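Local coordinates for arginyl-trna synthetase (Thermus thermophilus, PDB 1IQ0), which probably joins L-arginine to its cognate tRNA at the expense of ATP, as a monomeric class I aminoacyl-tRNA synthetase, at residues Y301-I315 and H359-Y373. Numbering follows the deposited sequence.
Sequences YYAKDIAFQFWKMGI and HPQALVRAALALAGY
Leu368 and Leu363 are the chief apolar contributors from segment 359-373 where helices 301-312 and 361-370 pack, their axes coming within 9.7 Å at a crossing angle of -58°; flanking residues on both segments extend the contact. The two methyls of Leu368 divide their partners: CD1 meets the sulfur of Met313, while CD2 lies 3.7 Å from Phe310 CE2 and presses unusually close, 3.5 Å, to Ile315 CD1. Leu363, with CG anti to the backbone N (chi1 172°), reaches across with both methyls, CD2 lying 3.5 Å from Tyr302 CD2 and CD1 touching Ile306 CD1. Between these leucines the small Ala367 receives Ile306, its CB 3.6 Å from Ile306 CD1. Met276 of strand 274-277 touches both residues of this pair.

Aromatic contacts mark the two ends. At one, Ile315 CD1 makes a CH-pi contact over the face of Tyr373, 3.9 Å from the ring centroid; Tyr373 follows the Schellman turn at Gly372. At the other, the rings of Tyr302 and His359 meet rim to rim with planes at 69°, and Pro360 CD packs against the tyrosine hydroxyl.

The polar side chains that meet here do so without hydrogen-bonding one another. Asp305 OD2 sits over one face of the His359 imidazole, 3.1 Å from CD2, too poorly angled to bond NE2; His359 itself is poorly ordered, so this detail is less certain. Gln309 lays its CG against Val364, while its NE2 binds Thr349 OG1 of strand 348-354 and, weakly, Met313 SD. Cohesion between these two segments of the class I catalytic domain therefore rests on dispersion and shape fit.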
# COMPACT_ATOMS: atom_id res chain seq x y z
N TYR A 301 15.41 22.05 0.08
CA TYR A 301 14.34 21.07 0.28
C TYR A 301 14.90 19.84 1.00
O TYR A 301 14.19 19.16 1.75
CB TYR A 301 13.73 20.65 -1.06
CG TYR A 301 12.79 21.68 -1.64
CD1 TYR A 301 13.27 22.91 -2.08
CD2 TYR A 301 11.42 21.43 -1.73
CE1 TYR A 301 12.40 23.87 -2.59
CE2 TYR A 301 10.55 22.38 -2.23
CZ TYR A 301 11.04 23.60 -2.66
OH TYR A 301 10.17 24.55 -3.15
N TYR A 302 16.18 19.57 0.77
CA TYR A 302 16.85 18.45 1.41
C TYR A 302 16.93 18.66 2.93
O TYR A 302 16.68 17.74 3.69
CB TYR A 302 18.26 18.27 0.83
CG TYR A 302 18.26 17.72 -0.59
CD1 TYR A 302 19.45 17.59 -1.31
CD2 TYR A 302 17.07 17.29 -1.19
CE1 TYR A 302 19.46 17.05 -2.60
CE2 TYR A 302 17.07 16.74 -2.47
CZ TYR A 302 18.26 16.62 -3.17
OH TYR A 302 18.25 16.07 -4.43
N ALA A 303 17.27 19.87 3.35
CA ALA A 303 17.36 20.17 4.77
C ALA A 303 15.97 20.03 5.40
O ALA A 303 15.83 19.46 6.49
CB ALA A 303 17.90 21.59 4.98
N LYS A 304 14.95 20.52 4.71
CA LYS A 304 13.58 20.43 5.22
C LYS A 304 13.10 18.98 5.29
O LYS A 304 12.37 18.62 6.22
CB LYS A 304 12.62 21.28 4.38
CG LYS A 304 12.90 22.79 4.48
CD LYS A 304 11.73 23.64 3.99
CE LYS A 304 10.47 23.41 4.84
NZ LYS A 304 10.68 23.67 6.31
N ASP A 305 13.48 18.16 4.31
CA ASP A 305 13.08 16.75 4.33
C ASP A 305 13.73 16.06 5.53
O ASP A 305 13.10 15.24 6.20
CB ASP A 305 13.49 16.02 3.04
CG ASP A 305 12.65 16.45 1.84
OD1 ASP A 305 11.50 16.88 2.03
OD2 ASP A 305 13.15 16.34 0.70
N ILE A 306 14.98 16.40 5.79
CA ILE A 306 15.69 15.83 6.93
C ILE A 306 15.01 16.20 8.25
O ILE A 306 14.79 15.34 9.10
CB ILE A 306 17.17 16.29 6.95
CG1 ILE A 306 17.92 15.66 5.77
CG2 ILE A 306 17.84 15.86 8.27
CD1 ILE A 306 19.30 16.27 5.53
N ALA A 307 14.69 17.48 8.41
CA ALA A 307 14.03 17.97 9.63
C ALA A 307 12.76 17.18 9.92
O ALA A 307 12.56 16.69 11.04
CB ALA A 307 13.69 19.46 9.47
N PHE A 308 11.90 17.07 8.92
CA PHE A 308 10.63 16.36 9.03
C PHE A 308 10.86 14.88 9.35
O PHE A 308 10.16 14.31 10.19
CB PHE A 308 9.85 16.52 7.71
CG PHE A 308 8.41 16.08 7.79
CD1 PHE A 308 7.67 16.25 8.96
CD2 PHE A 308 7.76 15.57 6.66
CE1 PHE A 308 6.31 15.90 9.01
CE2 PHE A 308 6.41 15.23 6.70
CZ PHE A 308 5.69 15.40 7.87
N GLN A 309 11.83 14.26 8.68
CA GLN A 309 12.15 12.85 8.94
C GLN A 309 12.56 12.69 10.41
O GLN A 309 12.19 11.72 11.06
CB GLN A 309 13.30 12.40 8.05
CG GLN A 309 13.70 10.93 8.21
CD GLN A 309 12.62 9.98 7.71
OE1 GLN A 309 11.98 10.23 6.69
NE2 GLN A 309 12.44 8.86 8.41
N PHE A 310 13.34 13.64 10.92
CA PHE A 310 13.79 13.60 12.30
C PHE A 310 12.62 13.61 13.28
O PHE A 310 12.63 12.90 14.28
CB PHE A 310 14.73 14.78 12.60
CG PHE A 310 16.16 14.55 12.16
CD1 PHE A 310 17.16 15.47 12.50
CD2 PHE A 310 16.52 13.42 11.43
CE1 PHE A 310 18.48 15.27 12.13
CE2 PHE A 310 17.85 13.22 11.04
CZ PHE A 310 18.84 14.14 11.39
N TRP A 311 11.60 14.42 12.98
CA TRP A 311 10.43 14.51 13.84
C TRP A 311 9.65 13.20 13.79
O TRP A 311 9.21 12.70 14.82
CB TRP A 311 9.52 15.65 13.39
CG TRP A 311 8.18 15.64 14.10
CD1 TRP A 311 7.90 16.12 15.35
CD2 TRP A 311 6.96 15.06 13.61
NE1 TRP A 311 6.58 15.87 15.67
CE2 TRP A 311 5.98 15.22 14.62
CE3 TRP A 311 6.60 14.42 12.41
CZ2 TRP A 311 4.67 14.76 14.47
CZ3 TRP A 311 5.30 13.96 12.26
CH2 TRP A 311 4.35 14.14 13.29
N LYS A 312 9.49 12.65 12.59
CA LYS A 312 8.77 11.39 12.42
C LYS A 312 9.34 10.28 13.29
O LYS A 312 8.59 9.47 13.84
CB LYS A 312 8.82 10.94 10.95
CG LYS A 312 7.99 11.78 9.98
CD LYS A 312 8.03 11.17 8.58
CE LYS A 312 7.10 11.88 7.61
NZ LYS A 312 7.25 11.29 6.24
N MET A 313 10.66 10.25 13.42
CA MET A 313 11.31 9.22 14.22
C MET A 313 11.62 9.63 15.66
O MET A 313 12.36 8.95 16.36
CB MET A 313 12.59 8.73 13.51
CG MET A 313 12.27 8.03 12.16
SD MET A 313 13.71 7.54 11.19
CE MET A 313 13.21 5.83 10.65
N GLY A 314 11.04 10.75 16.10
CA GLY A 314 11.23 11.19 17.47
C GLY A 314 12.54 11.86 17.83
O GLY A 314 12.80 12.14 19.00
N ILE A 315 13.37 12.13 16.83
CA ILE A 315 14.64 12.77 17.07
C ILE A 315 14.41 14.24 17.42
O ILE A 315 15.14 14.81 18.23
CB ILE A 315 15.53 12.65 15.82
CG1 ILE A 315 15.79 11.17 15.53
CG2 ILE A 315 16.81 13.43 16.01
CD1 ILE A 315 16.54 10.91 14.23
N HIS A 359 13.03 12.51 -3.98
CA HIS A 359 14.37 12.83 -3.49
C HIS A 359 15.09 11.52 -3.16
O HIS A 359 14.46 10.55 -2.74
CB HIS A 359 14.28 13.70 -2.23
CG HIS A 359 13.48 14.95 -2.42
ND1 HIS A 359 12.13 14.94 -2.69
CD2 HIS A 359 13.83 16.26 -2.35
CE1 HIS A 359 11.68 16.18 -2.78
NE2 HIS A 359 12.70 17.00 -2.58
N PRO A 360 16.42 11.48 -3.34
CA PRO A 360 17.21 10.28 -3.06
C PRO A 360 17.19 9.84 -1.60
O PRO A 360 17.48 10.63 -0.70
CB PRO A 360 18.61 10.68 -3.53
CG PRO A 360 18.64 12.15 -3.25
CD PRO A 360 17.29 12.60 -3.75
N GLN A 361 16.85 8.57 -1.37
CA GLN A 361 16.81 8.01 -0.02
C GLN A 361 18.16 8.20 0.65
O GLN A 361 18.25 8.26 1.88
CB GLN A 361 16.47 6.52 -0.06
CG GLN A 361 15.05 6.21 -0.51
CD GLN A 361 14.75 4.72 -0.48
OE1 GLN A 361 14.88 4.07 0.56
NE2 GLN A 361 14.34 4.18 -1.62
N ALA A 362 19.20 8.29 -0.16
CA ALA A 362 20.56 8.48 0.33
C ALA A 362 20.64 9.69 1.26
O ALA A 362 21.39 9.68 2.24
CB ALA A 362 21.51 8.67 -0.85
N LEU A 363 19.86 10.73 0.95
CA LEU A 363 19.83 11.96 1.74
C LEU A 363 19.47 11.74 3.21
O LEU A 363 20.29 11.98 4.10
CB LEU A 363 18.84 12.97 1.14
CG LEU A 363 18.54 14.23 1.97
CD1 LEU A 363 19.73 15.19 1.94
CD2 LEU A 363 17.31 14.91 1.42
N VAL A 364 18.24 11.29 3.48
CA VAL A 364 17.83 11.08 4.86
C VAL A 364 18.61 9.95 5.50
O VAL A 364 18.93 10.00 6.70
CB VAL A 364 16.31 10.78 4.98
CG1 VAL A 364 15.52 11.84 4.24
CG2 VAL A 364 16.01 9.40 4.46
N ARG A 365 18.94 8.94 4.70
CA ARG A 365 19.70 7.80 5.18
C ARG A 365 21.01 8.31 5.79
O ARG A 365 21.32 8.03 6.95
CB ARG A 365 20.02 6.85 4.03
CG ARG A 365 19.29 5.51 4.07
CD ARG A 365 17.79 5.67 3.88
NE ARG A 365 17.08 4.40 3.99
CZ ARG A 365 17.25 3.36 3.17
NH1 ARG A 365 18.11 3.44 2.17
NH2 ARG A 365 16.56 2.24 3.36
N ALA A 366 21.75 9.07 4.99
CA ALA A 366 23.03 9.62 5.42
C ALA A 366 22.85 10.58 6.58
O ALA A 366 23.67 10.60 7.51
CB ALA A 366 23.72 10.33 4.26
N ALA A 367 21.78 11.38 6.53
CA ALA A 367 21.51 12.35 7.58
C ALA A 367 21.25 11.63 8.90
O ALA A 367 21.77 12.02 9.95
CB ALA A 367 20.33 13.23 7.20
N LEU A 368 20.44 10.58 8.85
CA LEU A 368 20.15 9.82 10.06
C LEU A 368 21.43 9.18 10.62
O LEU A 368 21.64 9.17 11.83
CB LEU A 368 19.10 8.74 9.78
CG LEU A 368 17.64 9.22 9.68
CD1 LEU A 368 16.80 8.15 9.02
CD2 LEU A 368 17.11 9.55 11.07
N ALA A 369 22.29 8.67 9.75
CA ALA A 369 23.54 8.05 10.21
C ALA A 369 24.50 9.09 10.81
O ALA A 369 25.00 8.91 11.92
CB ALA A 369 24.23 7.31 9.06
N LEU A 370 24.73 10.18 10.09
CA LEU A 370 25.63 11.23 10.56
C LEU A 370 25.16 11.84 11.88
O LEU A 370 25.97 12.29 12.69
CB LEU A 370 25.76 12.33 9.50
CG LEU A 370 26.48 11.87 8.24
CD1 LEU A 370 26.39 12.94 7.16
CD2 LEU A 370 27.94 11.56 8.58
N ALA A 371 23.85 11.86 12.09
CA ALA A 371 23.30 12.41 13.31
C ALA A 371 23.45 11.39 14.43
O ALA A 371 23.10 11.65 15.57
CB ALA A 371 21.82 12.76 13.11
N GLY A 372 23.97 10.21 14.09
CA GLY A 372 24.16 9.18 15.09
C GLY A 372 23.02 8.19 15.24
O GLY A 372 22.79 7.67 16.33
N TYR A 373 22.30 7.94 14.15
CA TYR A 373 21.18 6.99 14.18
C TYR A 373 21.29 6.04 13.00
O TYR A 373 20.41 5.99 12.15
CB TYR A 373 19.84 7.73 14.12
CG TYR A 373 19.63 8.66 15.29
CD1 TYR A 373 20.04 9.99 15.23
CD2 TYR A 373 19.03 8.20 16.47
CE1 TYR A 373 19.87 10.85 16.33
CE2 TYR A 373 18.85 9.05 17.56
CZ TYR A 373 19.27 10.37 17.48
OH TYR A 373 19.09 11.20 18.56